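Local coordinates for tubulin-like protein CetZ2 (Haloferax volcanii, PDB 4B45) that binds GTP through a tubulin-like GTPase fold, takes part in the control of cell shape and forms protofilaments, at residues Y142-N145 against A146-L150; N235-D238 against N239-A242; A285-W288 against V289-T293; E323-E326 against S327-R331. All coordinates share one frame; numbering follows the deposited sequence.

Contact 1: residues Y142-N145 against A146-L150; sequences YQVN and AGRSL
Val144 lays its CG1 methyl over one face of the Arg148 guanidinium, 3.9 Å from Arg148 NH1 and displaced toward the rim of the group. The two side chains run side by side in the same direction, one turn apart on helix 140-156. CG1 is the branch that stands anti to the backbone N (chi1 166°), and it faces Arg148, whose chain is stretched out from CG to NE and passes alongside. Beneath them the main chain is regular helix: Arg148 N bonds to Val144 O at 3.1 Å, almost straight at 177°, and Gly147 N reaches Gln143 O at 2.8 Å. Next along, Ser149 N donates to Asn145 O at 2.9 Å, and the CB of Ser149 sits 3.1 Å from that same Asn145 O. Ser109 OG also bonds to this oxygen, while Ser149 OG binds Ser109 O, so the two serines tie neighbouring helices together.

The polar ends of the buried Asn145 and Gln143 find partners outside the helix. Asn145 ND2 bonds to the carbonyls of Gly66 and Gly104, and Gly66 is a GTP-binding residue; Gln143 NE2 is held by Gly135 O and Glu138 O, the latter also from a GTP-binding residue. The helix is the crossover of the beta-alpha-beta unit between strands 127-133 and 159-164, and the side chain of Tyr142 comes to about 4 Å of the bound GTP analogue. Chemically the helix has two characters: a methyl-on-guanidinium contact beside Ile336 of helix 323-340, and carboxamides that fasten the loops around the nucleotide and probably help to keep their carbonyls in place.

Contact 2: residues N235-D238 against N239-A242; sequences NAED and NINA
This is a turn leading into a helix, at the surface of the C-terminal domain where the loop after strand 222-231 runs into helix 240-252. Its direct bond is between backbone atoms: Asn239 N reaches Ala236 O at 2.9 Å, with the donor well above the carbonyl plane and a C=O...N angle of 123°, much more bent than in a regular helical turn. A related bond inside the loop joins Asp238 N to Asn235 O at 3.1 Å.

Asn239 occupies the N-cap position, yet its side chain makes no capping bond. With CG anti to the carbonyl carbon (chi1 -66°), the carboxamide lies near the Ala236 carbonyl, CB being 3.5 Å from Ala236 O. From there ND2 bonds to Ser233 O and Thr276 O, which ties the turn to the start of its own loop at Ser233 and to the separate loop carrying Thr276. Without the carboxamide, as with an alanine here, the carbonyls of Ser233 and Thr276 would probably lose their shared donor and the turn its tie to the second loop.

Ile240 CG1 lies 3.7 Å from Glu237 O. Water serves the amides of Asn241 and Ala242: one molecule accepts from Asn241 N at 3.0 Å and donates weakly to Asp238 O and Glu237 O, and a second links Ala242 N (2.9 Å) to Asp238 O (2.5 Å). Asp238 OD2 meanwhile bonds to Ser233 OG. The helix start is thus partly hydrated: Asn241 N and Ala242 N are paired through water, while the buried asparagine joins its own loop to the one that carries Thr276.

Contact 3: residues A285-W288 against V289-T293; sequences ARRW and VEDET
Val289 O is gripped twice by Thr293, whose backbone N and OG1 each donate to it at 2.9 Å. The hydroxyl folds back onto the helix because its chi1 is 62°, and it also bonds to Ser295 N just past the last turn of helix 279-293. One residue earlier in the chain, Glu292 N bonds to Trp288 O at 2.9 Å, setting the side chains of Trp288 and Glu292 side by side.

Glu292 CB stands over one face of the six-membered ring of Trp288, 3.9 Å from its centroid and 12° off the normal, a CH-pi contact. CG, anti to the backbone N, lies 3.7 Å from Trp288 CH2; a bend at chi2 then turns the carboxylate, which is 22° from the ring plane and bonds through OE2 to Ser261 OG. Val289 CG2 touches the indole at CE3 (3.9 Å). Replacing the indole by a leucine is likely to take away the flat face under Glu292 CB and allow that chain more freedom to turn.

Arg287 NE and Asp291 OD2 are 4.5 Å apart, with no N-H aimed at the oxygen. Elsewhere Val289 packs on strand 263-272 and Trp288 on Arg248 of helix 240-252. The charges of Arg287 and Asp291 probably attract each other only through space, whereas Trp288 and Glu292 are in direct CH-pi contact, and the doubly bonded carbonyl secures the helix end before strand 298-304.

Contact 4: residues E323-E326 against S327-R331; sequences ERVE and SFMER
Arg324 brings NH1 to 3.9 Å from Phe328 CB, the guanidinium plane standing 87° from the ring. The chain bends at chi2 (54°), bringing NH1 beside that carbon, while NH2 forms a salt bridge with Asp164 and a hydrogen bond to Pro134 O, and NE is also hydrogen-bonded outside the two segments. This anchors the first turn of helix 323-340 close to the nucleotide site, Arg324 being about 6 Å, side chain to side chain, from Asn165, which binds GTP.

Within the helix the amides of residues 327-330 donate to the carbonyls of residues 323-326, each one turn back. The shortest of these bonds runs from Ser327 N to Glu323 O, at 2.7 Å; the straightest, at 171°, joins Met329 N to Val325 O. At the helix start Glu323 N has its own acceptor, Asp259 OD2. The Phe328 ring presents its edge to Val325 O, and Met329 CG lies 4.4 Å from Val325 CG1. The four carbonyls are thus satisfied inside the helix, and Glu323 N by Asp259, while the arginine, paired with an aspartate, links this C-terminal helix to the GTPase domain.

From the N terminus the chain first meets contact 1, in the crossover helix 140-156 of the GTPase domain. Contact 2 follows at the start of helix 240-252, contact 3 near the end of helix 279-293, and contact 4 at the beginning of helix 323-340. Each closes only a turn, and all four come in series, with none nested or crossing. Contacts 1 and 2 lie on opposite sides of the chain's centre, 44 Å between centres. Contacts 2 and 3 belong to adjoining helices, nearest atoms about 7 Å apart. Contacts 1 and 4 touch directly: Phe328 CZ packs 3.4 Å from Ala146 CB, joining the C-terminal helix to the GTPase domain.

Contact 1: residues Y142-N145 against A146-L150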
loop_
_atom_site.group_PDB
_atom_site.type_symbol
_atom_site.label_atom_id
_atom_site.label_comp_id
_atom_site.label_asym_id
_atom_site.label_seq_id
_atom_site.Cartn_x
_atom_site.Cartn_y
_atom_site.Cartn_z
ATOM N N TYR A 142 -17.343 2.045 11.323
ATOM C CA TYR A 142 -16.145 1.798 10.548
ATOM C C TYR A 142 -15.471 3.107 10.131
ATOM O O TYR A 142 -14.237 3.192 10.081
ATOM C CB TYR A 142 -16.486 0.926 9.334
ATOM C CG TYR A 142 -17.195 -0.345 9.739
ATOM C CD1 TYR A 142 -16.502 -1.368 10.374
ATOM C CD2 TYR A 142 -18.563 -0.510 9.523
ATOM C CE1 TYR A 142 -17.141 -2.527 10.770
ATOM C CE2 TYR A 142 -19.210 -1.674 9.903
ATOM C CZ TYR A 142 -18.487 -2.677 10.533
ATOM O OH TYR A 142 -19.097 -3.842 10.930
ATOM N N GLN A 143 -16.277 4.127 9.850
ATOM C CA GLN A 143 -15.733 5.438 9.512
ATOM C C GLN A 143 -14.995 6.018 10.723
ATOM O O GLN A 143 -13.887 6.541 10.593
ATOM C CB GLN A 143 -16.844 6.390 9.049
ATOM C CG GLN A 143 -17.699 5.874 7.888
ATOM C CD GLN A 143 -16.939 5.739 6.572
ATOM O OE1 GLN A 143 -15.809 6.225 6.430
ATOM N NE2 GLN A 143 -17.558 5.062 5.601
ATOM N N VAL A 144 -15.614 5.904 11.897
ATOM C CA VAL A 144 -15.020 6.356 13.159
ATOM C C VAL A 144 -13.736 5.590 13.528
ATOM O O VAL A 144 -12.721 6.201 13.852
ATOM C CB VAL A 144 -16.046 6.292 14.319
ATOM C CG1 VAL A 144 -15.364 6.415 15.689
ATOM C CG2 VAL A 144 -17.092 7.371 14.149
ATOM N N ASN A 145 -13.775 4.262 13.458
ATOM C CA ASN A 145 -12.566 3.459 13.651
ATOM C C ASN A 145 -11.417 3.904 12.730
ATOM O O ASN A 145 -10.262 4.034 13.155
ATOM C CB ASN A 145 -12.862 1.970 13.413
ATOM C CG ASN A 145 -13.574 1.312 14.591
ATOM O OD1 ASN A 145 -13.649 1.872 15.679
ATOM N ND2 ASN A 145 -14.095 0.112 14.369
ATOM N N ALA A 146 -11.735 4.127 11.462
ATOM C CA ALA A 146 -10.727 4.506 10.487
ATOM C C ALA A 146 -10.228 5.916 10.726
ATOM O O ALA A 146 -9.045 6.195 10.542
ATOM C CB ALA A 146 -11.264 4.361 9.067
ATOM N N GLY A 147 -11.128 6.801 11.141
ATOM C CA GLY A 147 -10.765 8.181 11.412
ATOM C C GLY A 147 -9.693 8.258 12.479
ATOM O O GLY A 147 -8.632 8.845 12.271
ATOM N N ARG A 148 -9.974 7.645 13.621
ATOM C CA ARG A 148 -9.035 7.594 14.733
ATOM C C ARG A 148 -7.753 6.845 14.375
ATOM O O ARG A 148 -6.647 7.295 14.685
ATOM C CB ARG A 148 -9.705 6.913 15.933
ATOM C CG ARG A 148 -10.800 7.745 16.553
ATOM C CD ARG A 148 -11.673 6.930 17.495
ATOM N NE ARG A 148 -12.591 7.798 18.230
ATOM C CZ ARG A 148 -13.567 7.370 19.026
ATOM N NH1 ARG A 148 -13.775 6.068 19.199
ATOM N NH2 ARG A 148 -14.335 8.250 19.650
ATOM N N SER A 149 -7.908 5.690 13.739
ATOM C CA SER A 149 -6.766 4.886 13.339
ATOM C C SER A 149 -5.835 5.668 12.402
ATOM O O SER A 149 -4.615 5.703 12.603
ATOM C CB SER A 149 -7.261 3.616 12.645
ATOM O OG SER A 149 -6.202 2.696 12.475
ATOM N N LEU A 150 -6.415 6.294 11.375
ATOM C CA LEU A 150 -5.641 7.060 10.398
ATOM C C LEU A 150 -4.881 8.177 11.090
ATOM O O LEU A 150 -3.712 8.429 10.792
ATOM C CB LEU A 150 -6.547 7.654 9.314
ATOM C CG LEU A 150 -5.824 8.534 8.284
ATOM C CD1 LEU A 150 -4.710 7.755 7.627
ATOM C CD2 LEU A 150 -6.794 9.075 7.221
#

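Contact 2: residues N235-D238 against N239-A242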
loop_
_atom_site.group_PDB
_atom_site.type_symbol
_atom_site.label_atom_id
_atom_site.label_comp_id
_atom_site.label_asym_id
_atom_site.label_seq_id
_atom_site.Cartn_x
_atom_site.Cartn_y
_atom_site.Cartn_z
ATOM N N ASN A 235 9.156 0.826 -31.403
ATOM C CA ASN A 235 9.898 2.059 -31.595
ATOM C C ASN A 235 9.639 3.014 -30.443
ATOM O O ASN A 235 8.492 3.379 -30.178
ATOM C CB ASN A 235 9.509 2.715 -32.922
ATOM C CG ASN A 235 10.468 3.814 -33.332
ATOM O OD1 ASN A 235 11.576 3.922 -32.798
ATOM N ND2 ASN A 235 10.050 4.637 -34.293
ATOM N N ALA A 236 10.712 3.404 -29.754
ATOM C CA ALA A 236 10.621 4.297 -28.602
ATOM C C ALA A 236 9.983 5.648 -28.944
ATOM O O ALA A 236 9.190 6.164 -28.171
ATOM C CB ALA A 236 12.001 4.503 -27.984
ATOM N N GLU A 237 10.336 6.215 -30.096
ATOM C CA GLU A 237 9.740 7.476 -30.549
ATOM C C GLU A 237 8.205 7.454 -30.631
ATOM O O GLU A 237 7.556 8.476 -30.393
ATOM C CB GLU A 237 10.326 7.905 -31.896
ATOM C CG GLU A 237 10.142 9.380 -32.197
ATOM C CD GLU A 237 10.798 9.792 -33.503
ATOM O OE1 GLU A 237 10.799 8.962 -34.439
ATOM O OE2 GLU A 237 11.319 10.935 -33.594
ATOM N N ASP A 238 7.617 6.304 -30.950
ATOM C CA ASP A 238 6.151 6.219 -31.009
ATOM C C ASP A 238 5.513 6.242 -29.632
ATOM O O ASP A 238 4.298 6.363 -29.518
ATOM C CB ASP A 238 5.676 4.946 -31.703
ATOM C CG ASP A 238 6.147 4.841 -33.118
ATOM O OD1 ASP A 238 6.281 5.893 -33.783
ATOM O OD2 ASP A 238 6.378 3.693 -33.560
ATOM N N ASN A 239 6.319 6.113 -28.583
ATOM C CA ASN A 239 5.758 5.922 -27.251
ATOM C C ASN A 239 5.849 7.169 -26.395
ATOM O O ASN A 239 5.624 7.121 -25.193
ATOM C CB ASN A 239 6.454 4.751 -26.541
ATOM C CG ASN A 239 6.176 3.417 -27.212
ATOM O OD1 ASN A 239 5.065 3.166 -27.678
ATOM N ND2 ASN A 239 7.183 2.554 -27.261
ATOM N N ILE A 240 6.216 8.281 -27.008
ATOM C CA ILE A 240 6.376 9.515 -26.246
ATOM C C ILE A 240 5.058 9.931 -25.605
ATOM O O ILE A 240 5.006 10.232 -24.411
ATOM C CB ILE A 240 6.943 10.651 -27.108
ATOM C CG1 ILE A 240 8.427 10.397 -27.387
ATOM C CG2 ILE A 240 6.776 11.973 -26.389
ATOM C CD1 ILE A 240 9.054 11.372 -28.350
ATOM N N ASN A 241 3.995 9.931 -26.408
ATOM C CA ASN A 241 2.637 10.202 -25.929
ATOM C C ASN A 241 2.164 9.211 -24.868
ATOM O O ASN A 241 1.575 9.605 -23.851
ATOM C CB ASN A 241 1.657 10.201 -27.102
ATOM C CG ASN A 241 0.207 10.350 -26.660
ATOM O OD1 ASN A 241 -0.580 9.399 -26.722
ATOM N ND2 ASN A 241 -0.152 11.551 -26.216
ATOM N N ALA A 242 2.405 7.927 -25.121
ATOM C CA ALA A 242 2.090 6.877 -24.152
ATOM C C ALA A 242 2.688 7.148 -22.758
ATOM O O ALA A 242 2.004 6.976 -21.752
ATOM C CB ALA A 242 2.550 5.515 -24.672
HETATM O O HOH W 1 4.398 9.384 -29.355
HETATM O O HOH W 2 2.514 7.002 -27.845
#

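Contact 3: residues A285-W288 against V289-T293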
loop_
_atom_site.group_PDB
_atom_site.type_symbol
_atom_site.label_atom_id
_atom_site.label_comp_id
_atom_site.label_asym_id
_atom_site.label_seq_id
_atom_site.Cartn_x
_atom_site.Cartn_y
_atom_site.Cartn_z
ATOM N N ALA A 285 7.669 13.694 -18.964
ATOM C CA ALA A 285 6.694 13.150 -17.990
ATOM C C ALA A 285 7.041 13.520 -16.547
ATOM O O ALA A 285 6.170 13.891 -15.763
ATOM C CB ALA A 285 6.540 11.640 -18.129
ATOM N N ARG A 286 8.321 13.436 -16.211
ATOM C CA ARG A 286 8.784 13.821 -14.888
ATOM C C ARG A 286 8.565 15.305 -14.667
ATOM O O ARG A 286 8.163 15.724 -13.587
ATOM C CB ARG A 286 10.273 13.511 -14.736
ATOM C CG ARG A 286 10.610 12.042 -14.844
ATOM C CD ARG A 286 12.111 11.861 -14.773
ATOM N NE ARG A 286 12.507 10.459 -14.859
ATOM C CZ ARG A 286 13.765 10.062 -14.998
ATOM N NH1 ARG A 286 14.727 10.970 -15.069
ATOM N NH2 ARG A 286 14.061 8.772 -15.080
ATOM N N ARG A 287 8.860 16.108 -15.689
ATOM C CA ARG A 287 8.718 17.552 -15.567
ATOM C C ARG A 287 7.250 17.900 -15.341
ATOM O O ARG A 287 6.920 18.752 -14.508
ATOM C CB ARG A 287 9.270 18.264 -16.811
ATOM C CG ARG A 287 8.960 19.749 -16.865
ATOM C CD ARG A 287 9.794 20.435 -17.943
ATOM N NE ARG A 287 9.189 21.673 -18.432
ATOM C CZ ARG A 287 8.529 21.785 -19.584
ATOM N NH1 ARG A 287 8.383 20.733 -20.382
ATOM N NH2 ARG A 287 8.010 22.954 -19.942
ATOM N N TRP A 288 6.371 17.234 -16.088
ATOM C CA TRP A 288 4.935 17.379 -15.864
ATOM C C TRP A 288 4.499 17.058 -14.419
ATOM O O TRP A 288 3.675 17.778 -13.847
ATOM C CB TRP A 288 4.119 16.524 -16.839
ATOM C CG TRP A 288 2.651 16.735 -16.612
ATOM C CD1 TRP A 288 1.875 17.717 -17.146
ATOM C CD2 TRP A 288 1.803 15.979 -15.745
ATOM N NE1 TRP A 288 0.589 17.614 -16.674
ATOM C CE2 TRP A 288 0.515 16.553 -15.817
ATOM C CE3 TRP A 288 2.002 14.865 -14.922
ATOM C CZ2 TRP A 288 -0.575 16.052 -15.097
ATOM C CZ3 TRP A 288 0.919 14.365 -14.206
ATOM C CH2 TRP A 288 -0.352 14.960 -14.300
ATOM N N VAL A 289 5.025 15.975 -13.849
ATOM C CA VAL A 289 4.697 15.612 -12.463
ATOM C C VAL A 289 5.124 16.738 -11.533
ATOM O O VAL A 289 4.384 17.106 -10.637
ATOM C CB VAL A 289 5.346 14.267 -12.023
ATOM C CG1 VAL A 289 5.200 14.047 -10.519
ATOM C CG2 VAL A 289 4.721 13.099 -12.779
ATOM N N GLU A 290 6.304 17.309 -11.781
ATOM C CA GLU A 290 6.801 18.409 -10.970
ATOM C C GLU A 290 5.890 19.641 -11.043
ATOM O O GLU A 290 5.680 20.317 -10.038
ATOM C CB GLU A 290 8.238 18.767 -11.369
ATOM C CG GLU A 290 8.806 19.971 -10.630
ATOM C CD GLU A 290 10.260 20.237 -10.972
ATOM O OE1 GLU A 290 10.528 20.773 -12.070
ATOM O OE2 GLU A 290 11.138 19.905 -10.147
ATOM N N ASP A 291 5.348 19.926 -12.229
ATOM C CA ASP A 291 4.442 21.061 -12.407
ATOM C C ASP A 291 3.085 20.801 -11.779
ATOM O O ASP A 291 2.460 21.709 -11.234
ATOM C CB ASP A 291 4.234 21.392 -13.893
ATOM C CG ASP A 291 5.500 21.894 -14.576
ATOM O OD1 ASP A 291 6.439 22.362 -13.885
ATOM O OD2 ASP A 291 5.545 21.825 -15.824
ATOM N N GLU A 292 2.614 19.564 -11.882
ATOM C CA GLU A 292 1.301 19.200 -11.361
ATOM C C GLU A 292 1.262 19.103 -9.835
ATOM O O GLU A 292 0.297 19.533 -9.218
ATOM C CB GLU A 292 0.824 17.882 -11.986
ATOM C CG GLU A 292 -0.449 17.314 -11.383
ATOM C CD GLU A 292 -1.624 18.268 -11.441
ATOM O OE1 GLU A 292 -1.709 19.078 -12.393
ATOM O OE2 GLU A 292 -2.467 18.205 -10.523
ATOM N N THR A 293 2.306 18.546 -9.224
ATOM C CA THR A 293 2.326 18.384 -7.767
ATOM C C THR A 293 2.788 19.641 -7.018
ATOM O O THR A 293 2.446 19.850 -5.860
ATOM C CB THR A 293 3.234 17.213 -7.346
ATOM O OG1 THR A 293 4.588 17.483 -7.745
ATOM C CG2 THR A 293 2.770 15.910 -7.984
#

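Contact 4: residues E323-E326 against S327-R331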
loop_
_atom_site.group_PDB
_atom_site.type_symbol
_atom_site.label_atom_id
_atom_site.label_comp_id
_atom_site.label_asym_id
_atom_site.label_seq_id
_atom_site.Cartn_x
_atom_site.Cartn_y
_atom_site.Cartn_z
ATOM N N GLU A 323 -9.532 15.828 -1.484
ATOM C CA GLU A 323 -10.976 15.943 -1.266
ATOM C C GLU A 323 -11.518 14.715 -0.544
ATOM O O GLU A 323 -12.339 14.823 0.363
ATOM C CB GLU A 323 -11.691 16.101 -2.606
ATOM C CG GLU A 323 -12.770 17.165 -2.629
ATOM C CD GLU A 323 -13.013 17.716 -4.030
ATOM O OE1 GLU A 323 -12.450 17.151 -4.996
ATOM O OE2 GLU A 323 -13.756 18.718 -4.163
ATOM N N ARG A 324 -11.041 13.551 -0.971
ATOM C CA ARG A 324 -11.459 12.272 -0.432
ATOM C C ARG A 324 -11.069 12.144 1.043
ATOM O O ARG A 324 -11.905 11.767 1.871
ATOM C CB ARG A 324 -10.860 11.125 -1.271
ATOM C CG ARG A 324 -11.010 9.726 -0.655
ATOM C CD ARG A 324 -12.458 9.374 -0.294
ATOM N NE ARG A 324 -12.578 7.936 -0.079
ATOM C CZ ARG A 324 -13.330 7.357 0.855
ATOM N NH1 ARG A 324 -14.045 8.085 1.708
ATOM N NH2 ARG A 324 -13.348 6.035 0.941
ATOM N N VAL A 325 -9.814 12.465 1.370
ATOM C CA VAL A 325 -9.378 12.468 2.772
ATOM C C VAL A 325 -10.175 13.460 3.620
ATOM O O VAL A 325 -10.667 13.124 4.698
ATOM C CB VAL A 325 -7.854 12.747 2.915
ATOM C CG1 VAL A 325 -7.456 12.859 4.393
ATOM C CG2 VAL A 325 -7.067 11.636 2.272
ATOM N N GLU A 326 -10.321 14.681 3.124
ATOM C CA GLU A 326 -11.057 15.693 3.864
ATOM C C GLU A 326 -12.525 15.313 4.020
ATOM O O GLU A 326 -13.113 15.507 5.083
ATOM C CB GLU A 326 -10.926 17.045 3.182
ATOM C CG GLU A 326 -9.492 17.548 3.127
ATOM C CD GLU A 326 -9.315 18.685 2.134
ATOM O OE1 GLU A 326 -10.190 18.849 1.255
ATOM O OE2 GLU A 326 -8.304 19.413 2.237
ATOM N N SER A 327 -13.114 14.774 2.956
ATOM C CA SER A 327 -14.484 14.298 3.025
ATOM C C SER A 327 -14.576 13.165 4.047
ATOM O O SER A 327 -15.475 13.148 4.890
ATOM C CB SER A 327 -14.960 13.828 1.652
ATOM O OG SER A 327 -16.240 13.248 1.754
ATOM N N PHE A 328 -13.624 12.239 3.982
ATOM C CA PHE A 328 -13.600 11.107 4.899
ATOM C C PHE A 328 -13.547 11.546 6.368
ATOM O O PHE A 328 -14.342 11.087 7.184
ATOM C CB PHE A 328 -12.446 10.141 4.574
ATOM C CG PHE A 328 -12.107 9.216 5.709
ATOM C CD1 PHE A 328 -12.989 8.216 6.094
ATOM C CD2 PHE A 328 -10.927 9.370 6.419
ATOM C CE1 PHE A 328 -12.695 7.381 7.162
ATOM C CE2 PHE A 328 -10.623 8.528 7.486
ATOM C CZ PHE A 328 -11.519 7.539 7.860
ATOM N N MET A 329 -12.614 12.432 6.704
ATOM C CA MET A 329 -12.501 12.929 8.073
ATOM C C MET A 329 -13.750 13.694 8.525
ATOM O O MET A 329 -14.158 13.611 9.684
ATOM C CB MET A 329 -11.249 13.806 8.236
ATOM C CG MET A 329 -9.934 13.061 8.062
ATOM S SD MET A 329 -9.727 11.639 9.163
ATOM C CE MET A 329 -9.025 12.406 10.626
ATOM N N GLU A 330 -14.351 14.433 7.603
ATOM C CA GLU A 330 -15.538 15.231 7.891
ATOM C C GLU A 330 -16.724 14.376 8.337
ATOM O O GLU A 330 -17.407 14.704 9.311
ATOM C CB GLU A 330 -15.915 16.070 6.664
ATOM C CG GLU A 330 -17.196 16.882 6.800
ATOM C CD GLU A 330 -17.545 17.646 5.525
ATOM O OE1 GLU A 330 -16.638 17.869 4.689
ATOM O OE2 GLU A 330 -18.726 18.027 5.361
ATOM N N ARG A 331 -16.971 13.273 7.638
ATOM C CA ARG A 331 -18.111 12.433 7.979
ATOM C C ARG A 331 -17.821 11.696 9.275
ATOM O O ARG A 331 -18.705 11.491 10.099
ATOM C CB ARG A 331 -18.401 11.431 6.866
ATOM C CG ARG A 331 -18.386 12.036 5.465
ATOM C CD ARG A 331 -19.739 12.594 5.050
ATOM N NE ARG A 331 -19.661 13.343 3.792
ATOM C CZ ARG A 331 -19.493 12.794 2.588
ATOM N NH1 ARG A 331 -19.372 11.475 2.456
ATOM N NH2 ARG A 331 -19.439 13.570 1.509
#